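PDB 6KHU: diguanylate cyclase/phosphodiesterase-domain containing protein from Thermotoga maritima MSB8, which is a putative diguanylate cyclase of the GGDEF family, whose active members condense two GTP molecules into the second messenger cyclic di-GMP. Local coordinates for residues T28-I32 against I79-K83; G82-P87 against Y109-D115; E90-K94 against S106-K110. One frame throughout, in Å; residues are numbered along the deposited sequence.

The three contacts follow the chain from strand 30-37 to strand 105-112, with helix 86-100 between them. Interaction 1 sets the start of strand 30-37 against the turn that leaves strand 73-79. Interaction 2 takes over at Gly82 and Lys83, which both contacts share, and ties the entry of helix 86-100 to the far end of strand 105-112. Interaction 3 lies further along the same helix and strand, with Tyr109 and Lys110 in common with interaction 2. About 6 Å separates the centres of the first two contacts, about 11 Å those of the last two, and about 14 Å those of the first and last. Together they fasten one beta-alpha-beta crossover onto the mixed sheet of the domain.

Interaction 1: T28-I32 against I79-K83; sequences TPYTI and IGVGK
Tyr30 and Ile79 form an antiparallel, non-hydrogen-bonded pair at the place where strands 30-37 and 73-79 part, and beyond it the chain at 79-82 turns away, running 95° from the direction of 29-31. Just outside the pair, Gly80 N donates a bent bond to Pro29 O at 2.7 Å. Gly80 has a positive phi of 80°, a left-handed conformation that a residue without CB adopts at little cost, and it starts the turn. Val81 O then comes back against Thr31, near the start of strand 30-37. Its hydrogen-bond donor is Thr31 OG1, at a very short modelled distance of 2.5 Å from Val81 O, and the hydroxyl stands well above the carbonyl plane and not on a lone pair. Thr31 can do this because OG1 lies beside its own backbone N (chi1 -62°), and its CB rests 3.9 Å from Val81 CG1, so one small residue offers both a hydroxyl and an apolar surface. Pro29, whose nitrogen has no hydrogen to satisfy, lays CB against Gly82 CA at 3.9 Å. Tyr30 adds its CB, 3.7 Å from Ile79 CA, while its ring leads off to the other face of the sheet from Thr31, where OH bonds to His20 and the ring meets Tyr112. Thr31 OG1 also bonds to Ser111 OG, hence a single threonine hydroxyl joins the turn before helix 86-100 to two neighbouring strands, a side-chain link added to the backbone bonds of the sheet where strand 73-79 has ended.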
ATOM      1  N   THR A  28     -13.321 -12.741  -3.458  1.00 18.08           N
ATOM      2  CA  THR A  28     -11.907 -12.733  -3.767  1.00 18.98           C
ATOM      3  C   THR A  28     -11.156 -11.870  -2.762  1.00 18.79           C
ATOM      4  O   THR A  28     -11.633 -10.793  -2.391  1.00 18.42           O
ATOM      5  CB  THR A  28     -11.653 -12.200  -5.181  1.00 22.27           C
ATOM      6  OG1 THR A  28     -12.080 -10.832  -5.243  1.00 27.43           O
ATOM      7  CG2 THR A  28     -12.419 -13.013  -6.211  1.00 15.00           C
ATOM      8  N   PRO A  29      -9.995 -12.308  -2.298  1.00 18.24           N
ATOM      9  CA  PRO A  29      -9.261 -11.524  -1.306  1.00 15.54           C
ATOM     10  C   PRO A  29      -8.452 -10.420  -1.970  1.00 15.91           C
ATOM     11  O   PRO A  29      -8.204 -10.433  -3.180  1.00 14.28           O
ATOM     12  CB  PRO A  29      -8.349 -12.565  -0.648  1.00 19.09           C
ATOM     13  CG  PRO A  29      -8.049 -13.525  -1.785  1.00 24.01           C
ATOM     14  CD  PRO A  29      -9.251 -13.510  -2.719  1.00 18.22           C
ATOM     15  N   TYR A  30      -8.067  -9.440  -1.150  1.00 12.79           N
ATOM     16  CA  TYR A  30      -7.089  -8.433  -1.543  1.00 15.05           C
ATOM     17  C   TYR A  30      -6.382  -7.948  -0.284  1.00 13.88           C
ATOM     18  O   TYR A  30      -6.844  -8.180   0.833  1.00 16.19           O
ATOM     19  CB  TYR A  30      -7.736  -7.255  -2.296  1.00 11.95           C
ATOM     20  CG  TYR A  30      -8.566  -6.350  -1.409  1.00 13.33           C
ATOM     21  CD1 TYR A  30      -9.875  -6.695  -1.071  1.00  9.71           C
ATOM     22  CD2 TYR A  30      -8.044  -5.163  -0.900  1.00 11.61           C
ATOM     23  CE1 TYR A  30     -10.642  -5.886  -0.253  1.00 10.72           C
ATOM     24  CE2 TYR A  30      -8.811  -4.339  -0.061  1.00 12.99           C
ATOM     25  CZ  TYR A  30     -10.111  -4.705   0.243  1.00 12.87           C
ATOM     26  OH  TYR A  30     -10.879  -3.913   1.057  1.00 13.22           O
ATOM     27  N   THR A  31      -5.259  -7.256  -0.469  1.00 14.48           N
ATOM     28  CA  THR A  31      -4.457  -6.810   0.659  1.00 12.11           C
ATOM     29  C   THR A  31      -4.082  -5.347   0.492  1.00 13.34           C
ATOM     30  O   THR A  31      -3.754  -4.904  -0.613  1.00 13.35           O
ATOM     31  CB  THR A  31      -3.211  -7.697   0.807  1.00 13.42           C
ATOM     32  OG1 THR A  31      -3.635  -9.041   1.080  1.00 12.32           O
ATOM     33  CG2 THR A  31      -2.336  -7.220   1.957  1.00 13.42           C
ATOM     34  N   ILE A  32      -4.156  -4.603   1.595  1.00 12.11           N
ATOM     35  CA  ILE A  32      -3.777  -3.196   1.661  1.00 11.42           C
ATOM     36  C   ILE A  32      -2.449  -3.092   2.398  1.00 13.48           C
ATOM     37  O   ILE A  32      -2.289  -3.667   3.481  1.00 12.36           O
ATOM     38  CB  ILE A  32      -4.848  -2.355   2.383  1.00 14.52           C
ATOM     39  CG1 ILE A  32      -6.210  -2.501   1.697  1.00 13.34           C
ATOM     40  CG2 ILE A  32      -4.429  -0.893   2.439  1.00 12.45           C
ATOM     41  CD1 ILE A  32      -7.357  -1.895   2.485  1.00 13.32           C
ATOM     42  N   ILE A  79      -5.007  -6.853  -5.640  1.00 14.57           N
ATOM     43  CA  ILE A  79      -6.151  -7.751  -5.632  1.00 20.00           C
ATOM     44  C   ILE A  79      -5.665  -9.189  -5.765  1.00 17.78           C
ATOM     45  O   ILE A  79      -4.611  -9.474  -6.355  1.00 14.94           O
ATOM     46  CB  ILE A  79      -7.155  -7.378  -6.739  1.00 22.40           C
ATOM     47  CG1 ILE A  79      -6.607  -7.791  -8.096  1.00 22.78           C
ATOM     48  CG2 ILE A  79      -7.479  -5.862  -6.706  1.00 16.99           C
ATOM     49  CD1 ILE A  79      -7.214  -9.078  -8.617  1.00 28.09           C
ATOM     50  N   GLY A  80      -6.451 -10.112  -5.213  1.00 15.13           N
ATOM     51  CA  GLY A  80      -6.121 -11.516  -5.286  1.00 19.12           C
ATOM     52  C   GLY A  80      -5.087 -11.969  -4.277  1.00 22.18           C
ATOM     53  O   GLY A  80      -4.716 -13.146  -4.286  1.00 20.97           O
ATOM     54  N   VAL A  81      -4.614 -11.081  -3.410  1.00 18.00           N
ATOM     55  CA  VAL A  81      -3.587 -11.407  -2.427  1.00 15.22           C
ATOM     56  C   VAL A  81      -4.258 -11.554  -1.073  1.00 15.65           C
ATOM     57  O   VAL A  81      -4.821 -10.590  -0.548  1.00 16.45           O
ATOM     58  CB  VAL A  81      -2.495 -10.327  -2.392  1.00 17.64           C
ATOM     59  CG1 VAL A  81      -1.537 -10.539  -1.208  1.00 14.70           C
ATOM     60  CG2 VAL A  81      -1.740 -10.294  -3.724  1.00 16.90           C
ATOM     61  N   GLY A  82      -4.209 -12.758  -0.503  1.00 16.52           N
ATOM     62  CA  GLY A  82      -4.718 -13.011   0.825  1.00 15.10           C
ATOM     63  C   GLY A  82      -3.607 -13.197   1.845  1.00 23.90           C
ATOM     64  O   GLY A  82      -2.441 -12.871   1.609  1.00 19.22           O
ATOM     65  N   LYS A  83      -4.001 -13.753   3.001  1.00 21.35           N
ATOM     66  CA  LYS A  83      -3.068 -13.927   4.115  1.00 23.94           C
ATOM     67  C   LYS A  83      -1.864 -14.771   3.727  1.00 25.18           C
ATOM     68  O   LYS A  83      -0.762 -14.549   4.242  1.00 26.91           O
ATOM     69  CB  LYS A  83      -3.775 -14.581   5.305  1.00 25.12           C
ATOM     70  CG  LYS A  83      -4.552 -13.616   6.162  1.00 30.77           C
ATOM     71  CD  LYS A  83      -3.634 -12.600   6.822  1.00 32.72           C
ATOM     72  CE  LYS A  83      -3.221 -13.048   8.220  1.00 33.20           C
ATOM     73  NZ  LYS A  83      -2.675 -11.888   8.980  1.00 28.51           N
TER

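Interaction 2: G82-P87 against Y109-D115; sequences GKETAP and YKSYPED
Lys83 NZ is gripped by Asp115 OD1 in a 2.8 Å salt bridge and, more weakly, by a water that also bonds to Lys83 O and to Tyr109 OH. The lysine approaches OD1 on its syn lone pair, and the two side chains meet at about a right angle. A sharp bend in the lysine chain at chi2 (-64°) and again at chi3 folds its methylenes back over the end of the strand and the loop that follows: CG packs on Glu114 CB at 3.5 Å, and CD on Ser111 CB at 4.0 Å. Glu114 lies along these methylenes with both CB and OE1, but its carboxylate is well away from the ammonium group. The aspartate is itself held in place, for OD2 accepts Ser111 N at 2.8 Å on the anti side, and the backbone bond from Asp115 N to Ser111 O closes the same turn, which contains the cis peptide before Pro113. These residues stand at one end of a beta-alpha-beta crossover, in which strands 73-79 and 105-112 run parallel with strand 30-37 between them and helix 86-100 makes the connection. At the helix entry, Gly82 O receives Ala86 N. Ala86 is small enough to bring CB within 3.6 Å of Tyr109 CE1 and as close to Ser111 OG, the latter hydroxyl being bonded to Thr31 of the middle strand. Pro87, with no N-H to satisfy, suits a first helical turn, where the helix offers no backbone acceptor, and leans CG on Tyr109 OH at 3.4 Å. Ala86 O lies over one face of the tyrosine ring, and the shared water meets its hydroxyl end in the plane, at 2.7 Å from Tyr109 OH.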
ATOM      1  N   GLY A  82      -4.209 -12.758  -0.503  1.00 16.52           N
ATOM      2  CA  GLY A  82      -4.718 -13.011   0.825  1.00 15.10           C
ATOM      3  C   GLY A  82      -3.607 -13.197   1.845  1.00 23.90           C
ATOM      4  O   GLY A  82      -2.441 -12.871   1.609  1.00 19.22           O
ATOM      5  N   LYS A  83      -4.001 -13.753   3.001  1.00 21.35           N
ATOM      6  CA  LYS A  83      -3.068 -13.927   4.115  1.00 23.94           C
ATOM      7  C   LYS A  83      -1.864 -14.771   3.727  1.00 25.18           C
ATOM      8  O   LYS A  83      -0.762 -14.549   4.242  1.00 26.91           O
ATOM      9  CB  LYS A  83      -3.775 -14.581   5.305  1.00 25.12           C
ATOM     10  CG  LYS A  83      -4.552 -13.616   6.162  1.00 30.77           C
ATOM     11  CD  LYS A  83      -3.634 -12.600   6.822  1.00 32.72           C
ATOM     12  CE  LYS A  83      -3.221 -13.048   8.220  1.00 33.20           C
ATOM     13  NZ  LYS A  83      -2.675 -11.888   8.980  1.00 28.51           N
ATOM     14  N   GLU A  84      -2.058 -15.752   2.843  1.00 23.90           N
ATOM     15  CA  GLU A  84      -0.975 -16.660   2.474  1.00 28.82           C
ATOM     16  C   GLU A  84       0.179 -15.915   1.806  1.00 26.80           C
ATOM     17  O   GLU A  84       1.345 -16.114   2.163  1.00 25.69           O
ATOM     18  CB  GLU A  84      -1.511 -17.759   1.556  1.00 29.70           C
ATOM     19  CG  GLU A  84      -0.526 -18.886   1.263  1.00 38.29           C
ATOM     20  CD  GLU A  84      -0.514 -19.965   2.337  1.00 51.53           C
ATOM     21  OE1 GLU A  84      -1.180 -19.786   3.381  1.00 56.59           O
ATOM     22  OE2 GLU A  84       0.161 -20.997   2.134  1.00 54.66           O
ATOM     23  N   THR A  85      -0.117 -15.050   0.831  1.00 24.55           N
ATOM     24  CA  THR A  85       0.945 -14.443   0.036  1.00 24.83           C
ATOM     25  C   THR A  85       1.269 -13.006   0.429  1.00 24.60           C
ATOM     26  O   THR A  85       2.304 -12.487  -0.001  1.00 25.69           O
ATOM     27  CB  THR A  85       0.586 -14.496  -1.449  1.00 27.68           C
ATOM     28  OG1 THR A  85      -0.714 -13.918  -1.647  1.00 29.00           O
ATOM     29  CG2 THR A  85       0.584 -15.954  -1.931  1.00 26.89           C
ATOM     30  N   ALA A  86       0.424 -12.358   1.224  1.00 19.00           N
ATOM     31  CA  ALA A  86       0.725 -11.013   1.702  1.00 19.65           C
ATOM     32  C   ALA A  86       2.099 -10.878   2.348  1.00 22.02           C
ATOM     33  O   ALA A  86       2.759  -9.855   2.093  1.00 16.94           O
ATOM     34  CB  ALA A  86      -0.361 -10.540   2.679  1.00 17.33           C
ATOM     35  N   PRO A  87       2.578 -11.808   3.190  1.00 19.65           N
ATOM     36  CA  PRO A  87       3.921 -11.620   3.779  1.00 22.18           C
ATOM     37  C   PRO A  87       5.033 -11.609   2.751  1.00 20.27           C
ATOM     38  O   PRO A  87       6.035 -10.913   2.953  1.00 20.62           O
ATOM     39  CB  PRO A  87       4.067 -12.815   4.734  1.00 26.87           C
ATOM     40  CG  PRO A  87       2.660 -13.255   5.020  1.00 26.40           C
ATOM     41  CD  PRO A  87       1.908 -12.996   3.750  1.00 21.24           C
ATOM     42  N   TYR A 109       0.289  -4.201   6.868  1.00 15.59           N
ATOM     43  CA  TYR A 109      -0.693  -4.628   5.881  1.00 12.77           C
ATOM     44  C   TYR A 109      -1.901  -5.264   6.559  1.00 15.86           C
ATOM     45  O   TYR A 109      -1.806  -5.787   7.672  1.00 16.97           O
ATOM     46  CB  TYR A 109      -0.081  -5.596   4.841  1.00 15.03           C
ATOM     47  CG  TYR A 109       0.339  -6.944   5.388  1.00 18.90           C
ATOM     48  CD1 TYR A 109      -0.582  -7.967   5.552  1.00 18.37           C
ATOM     49  CD2 TYR A 109       1.666  -7.195   5.725  1.00 22.57           C
ATOM     50  CE1 TYR A 109      -0.203  -9.202   6.048  1.00 22.21           C
ATOM     51  CE2 TYR A 109       2.057  -8.431   6.222  1.00 24.06           C
ATOM     52  CZ  TYR A 109       1.114  -9.427   6.379  1.00 28.27           C
ATOM     53  OH  TYR A 109       1.491 -10.657   6.866  1.00 38.91           O
ATOM     54  N   LYS A 110      -3.043  -5.206   5.865  1.00 12.64           N
ATOM     55  CA  LYS A 110      -4.286  -5.835   6.296  1.00 14.50           C
ATOM     56  C   LYS A 110      -4.869  -6.570   5.098  1.00 17.48           C
ATOM     57  O   LYS A 110      -5.002  -5.979   4.024  1.00 14.56           O
ATOM     58  CB  LYS A 110      -5.288  -4.803   6.813  1.00 14.50           C
ATOM     59  CG  LYS A 110      -4.911  -4.150   8.124  1.00 14.51           C
ATOM     60  CD  LYS A 110      -5.258  -5.037   9.293  1.00 20.99           C
ATOM     61  CE  LYS A 110      -4.810  -4.417  10.615  1.00 18.63           C
ATOM     62  NZ  LYS A 110      -5.303  -5.227  11.766  1.00 30.68           N
ATOM     63  N   SER A 111      -5.191  -7.852   5.265  1.00 12.50           N
ATOM     64  CA  SER A 111      -5.744  -8.657   4.180  1.00 13.87           C
ATOM     65  C   SER A 111      -7.246  -8.832   4.367  1.00 15.14           C
ATOM     66  O   SER A 111      -7.713  -9.122   5.475  1.00 16.24           O
ATOM     67  CB  SER A 111      -5.069 -10.029   4.105  1.00 12.12           C
ATOM     68  OG  SER A 111      -3.683  -9.891   3.850  1.00 17.94           O
ATOM     69  N   TYR A 112      -7.992  -8.648   3.294  1.00 12.64           N
ATOM     70  CA  TYR A 112      -9.413  -8.926   3.302  1.00 13.40           C
ATOM     71  C   TYR A 112      -9.643 -10.309   2.719  1.00 13.05           C
ATOM     72  O   TYR A 112      -9.045 -10.644   1.697  1.00 15.24           O
ATOM     73  CB  TYR A 112     -10.176  -7.889   2.466  1.00 12.22           C
ATOM     74  CG  TYR A 112     -11.649  -8.215   2.261  1.00 11.57           C
ATOM     75  CD1 TYR A 112     -12.590  -7.828   3.198  1.00 11.57           C
ATOM     76  CD2 TYR A 112     -12.094  -8.911   1.128  1.00 14.71           C
ATOM     77  CE1 TYR A 112     -13.938  -8.118   3.042  1.00 14.25           C
ATOM     78  CE2 TYR A 112     -13.463  -9.203   0.951  1.00 16.85           C
ATOM     79  CZ  TYR A 112     -14.373  -8.803   1.927  1.00 16.94           C
ATOM     80  OH  TYR A 112     -15.719  -9.071   1.804  1.00 16.39           O
ATOM     81  N   PRO A 113     -10.503 -11.154   3.298  1.00 16.02           N
ATOM     82  CA  PRO A 113     -11.356 -10.927   4.474  1.00 16.44           C
ATOM     83  C   PRO A 113     -10.800 -11.416   5.817  1.00 17.98           C
ATOM     84  O   PRO A 113     -11.483 -11.238   6.837  1.00 17.73           O
ATOM     85  CB  PRO A 113     -12.612 -11.732   4.127  1.00 15.72           C
ATOM     86  CG  PRO A 113     -12.044 -12.937   3.380  1.00 18.98           C
ATOM     87  CD  PRO A 113     -10.851 -12.415   2.605  1.00 18.22           C
ATOM     88  N   GLU A 114      -9.601 -12.009   5.841  1.00 18.98           N
ATOM     89  CA  GLU A 114      -9.172 -12.708   7.054  1.00 16.35           C
ATOM     90  C   GLU A 114      -8.787 -11.737   8.163  1.00 19.98           C
ATOM     91  O   GLU A 114      -9.043 -12.000   9.343  1.00 18.22           O
ATOM     92  CB  GLU A 114      -8.013 -13.653   6.741  1.00 25.71           C
ATOM     93  CG  GLU A 114      -8.463 -14.990   6.159  1.00 33.36           C
ATOM     94  CD  GLU A 114      -7.729 -16.190   6.758  1.00 49.31           C
ATOM     95  OE1 GLU A 114      -6.541 -16.400   6.410  1.00 44.59           O
ATOM     96  OE2 GLU A 114      -8.346 -16.927   7.565  1.00 47.38           O
ATOM     97  N   ASP A 115      -8.162 -10.612   7.813  1.00 15.48           N
ATOM     98  CA  ASP A 115      -7.818  -9.628   8.829  1.00 15.12           C
ATOM     99  C   ASP A 115      -8.984  -8.695   9.141  1.00 15.89           C
ATOM    100  O   ASP A 115      -9.047  -8.156  10.246  1.00 16.09           O
ATOM    101  CB  ASP A 115      -6.608  -8.788   8.387  1.00 16.33           C
ATOM    102  CG  ASP A 115      -5.315  -9.592   8.319  1.00 22.23           C
ATOM    103  OD1 ASP A 115      -5.186 -10.610   9.041  1.00 20.63           O
ATOM    104  OD2 ASP A 115      -4.422  -9.189   7.543  1.00 19.74           O
TER
HETATM  105  O   HOH W   1      -0.523 -12.383   6.683  1.00 38.01           O

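Interaction 3: E90-K94 against S106-K110; sequences EERIK and SIAYK
Glu90, Ile93 and Lys94 lie on a helix that runs nearly antiparallel to the strand of Ile107 and Tyr109, at 162° between directions and with 9.9 Å between the axes of the short segments. This is the second half of a beta-alpha-beta crossover: helix 86-100 turns back into the edge strand 105-112 and packs on the face bearing Thr31, Val35, Ile107 and Tyr109, whereas Ala108 faces helix 119-130. Ile107 supplies most of the apolar surface on the strand side. With CG1 anti to its backbone N (chi1 -178°), its CD1 reaches the helix and touches Ile93 CG2 at 3.8 Å and Glu90 CG at 3.6 Å. Its branched shape lets a second methyl work as well, for CG2 lies 4.1 Å from Lys94 CD, and the lysine gives only its methylenes to the contact. Ile93 is the buried residue of the contact and also touches Cys58; a turn on, His96, which binds a zinc ion, bonds through ND1 to Arg92 O. Glu90 extends from the helix down to the strand, between Ile107 and Tyr109, its carboxylate brought to the edge of the Tyr109 ring at CD2 and CE2. There the ring hydrogens carry partial positive charge, which probably makes the neighbourhood favourable for an anion. The carboxylate and ring planes stand 78° apart, and Glu90 OE2 sits 3.6 Å from both Tyr109 CD2 and Ile107 CG2.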
ATOM      1  N   GLU A  90       5.208  -8.129   1.383  1.00 16.90           N
ATOM      2  CA  GLU A  90       5.824  -7.230   2.355  1.00 18.91           C
ATOM      3  C   GLU A  90       7.334  -7.409   2.393  1.00 14.80           C
ATOM      4  O   GLU A  90       8.077  -6.426   2.449  1.00 16.28           O
ATOM      5  CB  GLU A  90       5.249  -7.449   3.752  1.00 16.43           C
ATOM      6  CG  GLU A  90       5.705  -6.371   4.734  1.00 20.58           C
ATOM      7  CD  GLU A  90       5.366  -6.696   6.186  1.00 29.12           C
ATOM      8  OE1 GLU A  90       5.641  -7.832   6.621  1.00 31.49           O
ATOM      9  OE2 GLU A  90       4.816  -5.817   6.888  1.00 27.89           O
ATOM     10  N   GLU A  91       7.810  -8.657   2.384  1.00 16.93           N
ATOM     11  CA  GLU A  91       9.253  -8.882   2.395  1.00 20.88           C
ATOM     12  C   GLU A  91       9.908  -8.270   1.161  1.00 20.86           C
ATOM     13  O   GLU A  91      10.983  -7.664   1.256  1.00 16.25           O
ATOM     14  CB  GLU A  91       9.551 -10.382   2.486  1.00 21.83           C
ATOM     15  CG  GLU A  91      10.856 -10.747   3.205  1.00 33.00           C
ATOM     16  CD  GLU A  91      10.995 -10.099   4.583  1.00 40.31           C
ATOM     17  OE1 GLU A  91      12.139  -9.784   4.980  1.00 48.43           O
ATOM     18  OE2 GLU A  91       9.963  -9.913   5.275  1.00 44.89           O
ATOM     19  N   ARG A  92       9.263  -8.400  -0.006  1.00 15.94           N
ATOM     20  CA  ARG A  92       9.832  -7.830  -1.222  1.00 19.48           C
ATOM     21  C   ARG A  92       9.956  -6.315  -1.103  1.00 16.00           C
ATOM     22  O   ARG A  92      10.991  -5.743  -1.467  1.00 15.00           O
ATOM     23  CB  ARG A  92       8.982  -8.213  -2.444  1.00 18.56           C
ATOM     24  CG  ARG A  92       9.164  -9.660  -2.916  1.00 21.01           C
ATOM     25  CD  ARG A  92       8.027 -10.112  -3.840  1.00 28.30           C
ATOM     26  NE  ARG A  92       7.957  -9.304  -5.055  1.00 34.80           N
ATOM     27  CZ  ARG A  92       6.852  -9.107  -5.773  1.00 41.47           C
ATOM     28  NH1 ARG A  92       6.897  -8.347  -6.868  1.00 32.48           N
ATOM     29  NH2 ARG A  92       5.702  -9.666  -5.405  1.00 38.94           N
ATOM     30  N   ILE A  93       8.920  -5.650  -0.585  1.00 13.66           N
ATOM     31  CA  ILE A  93       8.999  -4.204  -0.388  1.00 14.77           C
ATOM     32  C   ILE A  93      10.158  -3.864   0.548  1.00 19.86           C
ATOM     33  O   ILE A  93      10.964  -2.961   0.269  1.00 13.86           O
ATOM     34  CB  ILE A  93       7.661  -3.651   0.138  1.00 14.26           C
ATOM     35  CG1 ILE A  93       6.543  -3.853  -0.901  1.00 14.44           C
ATOM     36  CG2 ILE A  93       7.818  -2.170   0.520  1.00 10.74           C
ATOM     37  CD1 ILE A  93       5.155  -3.785  -0.316  1.00 16.60           C
ATOM     38  N   LYS A  94      10.277  -4.610   1.656  1.00 13.67           N
ATOM     39  CA  LYS A  94      11.350  -4.353   2.622  1.00 18.00           C
ATOM     40  C   LYS A  94      12.725  -4.562   1.997  1.00 19.06           C
ATOM     41  O   LYS A  94      13.631  -3.741   2.190  1.00 19.07           O
ATOM     42  CB  LYS A  94      11.178  -5.251   3.854  1.00 17.82           C
ATOM     43  CG  LYS A  94       9.910  -4.932   4.681  1.00 20.36           C
ATOM     44  CD  LYS A  94      10.050  -5.319   6.161  1.00 30.58           C
ATOM     45  CE  LYS A  94      10.021  -6.829   6.342  1.00 37.96           C
ATOM     46  NZ  LYS A  94       9.859  -7.228   7.777  1.00 44.91           N
ATOM     47  N   SER A 106       8.154   2.576   8.420  1.00 19.29           N
ATOM     48  CA  SER A 106       7.308   1.554   9.022  1.00 19.03           C
ATOM     49  C   SER A 106       6.375   1.009   7.952  1.00 21.37           C
ATOM     50  O   SER A 106       5.918   1.752   7.076  1.00 21.04           O
ATOM     51  CB  SER A 106       6.490   2.118  10.193  1.00 19.44           C
ATOM     52  OG  SER A 106       7.332   2.667  11.196  1.00 23.28           O
ATOM     53  N   ILE A 107       6.094  -0.287   8.017  1.00 19.65           N
ATOM     54  CA  ILE A 107       5.248  -0.928   7.021  1.00 20.39           C
ATOM     55  C   ILE A 107       4.235  -1.790   7.756  1.00 17.68           C
ATOM     56  O   ILE A 107       4.530  -2.366   8.807  1.00 15.70           O
ATOM     57  CB  ILE A 107       6.073  -1.769   6.016  1.00 17.39           C
ATOM     58  CG1 ILE A 107       5.180  -2.394   4.936  1.00 16.36           C
ATOM     59  CG2 ILE A 107       6.838  -2.857   6.735  1.00 17.21           C
ATOM     60  CD1 ILE A 107       5.973  -2.912   3.718  1.00 14.18           C
ATOM     61  N   ALA A 108       3.028  -1.871   7.201  1.00 12.55           N
ATOM     62  CA  ALA A 108       1.982  -2.707   7.774  1.00 17.30           C
ATOM     63  C   ALA A 108       1.011  -3.094   6.667  1.00 17.09           C
ATOM     64  O   ALA A 108       0.931  -2.424   5.634  1.00 16.17           O
ATOM     65  CB  ALA A 108       1.259  -1.987   8.919  1.00 14.64           C
ATOM     66  N   TYR A 109       0.289  -4.201   6.868  1.00 15.59           N
ATOM     67  CA  TYR A 109      -0.693  -4.628   5.881  1.00 12.77           C
ATOM     68  C   TYR A 109      -1.901  -5.264   6.559  1.00 15.86           C
ATOM     69  O   TYR A 109      -1.806  -5.787   7.672  1.00 16.97           O
ATOM     70  CB  TYR A 109      -0.081  -5.596   4.841  1.00 15.03           C
ATOM     71  CG  TYR A 109       0.339  -6.944   5.388  1.00 18.90           C
ATOM     72  CD1 TYR A 109      -0.582  -7.967   5.552  1.00 18.37           C
ATOM     73  CD2 TYR A 109       1.666  -7.195   5.725  1.00 22.57           C
ATOM     74  CE1 TYR A 109      -0.203  -9.202   6.048  1.00 22.21           C
ATOM     75  CE2 TYR A 109       2.057  -8.431   6.222  1.00 24.06           C
ATOM     76  CZ  TYR A 109       1.114  -9.427   6.379  1.00 28.27           C
ATOM     77  OH  TYR A 109       1.491 -10.657   6.866  1.00 38.91           O
ATOM     78  N   LYS A 110      -3.043  -5.206   5.865  1.00 12.64           N
ATOM     79  CA  LYS A 110      -4.286  -5.835   6.296  1.00 14.50           C
ATOM     80  C   LYS A 110      -4.869  -6.570   5.098  1.00 17.48           C
ATOM     81  O   LYS A 110      -5.002  -5.979   4.024  1.00 14.56           O
ATOM     82  CB  LYS A 110      -5.288  -4.803   6.813  1.00 14.50           C
ATOM     83  CG  LYS A 110      -4.911  -4.150   8.124  1.00 14.51           C
ATOM     84  CD  LYS A 110      -5.258  -5.037   9.293  1.00 20.99           C
ATOM     85  CE  LYS A 110      -4.810  -4.417  10.615  1.00 18.63           C
ATOM     86  NZ  LYS A 110      -5.303  -5.227  11.766  1.00 30.68           N
TER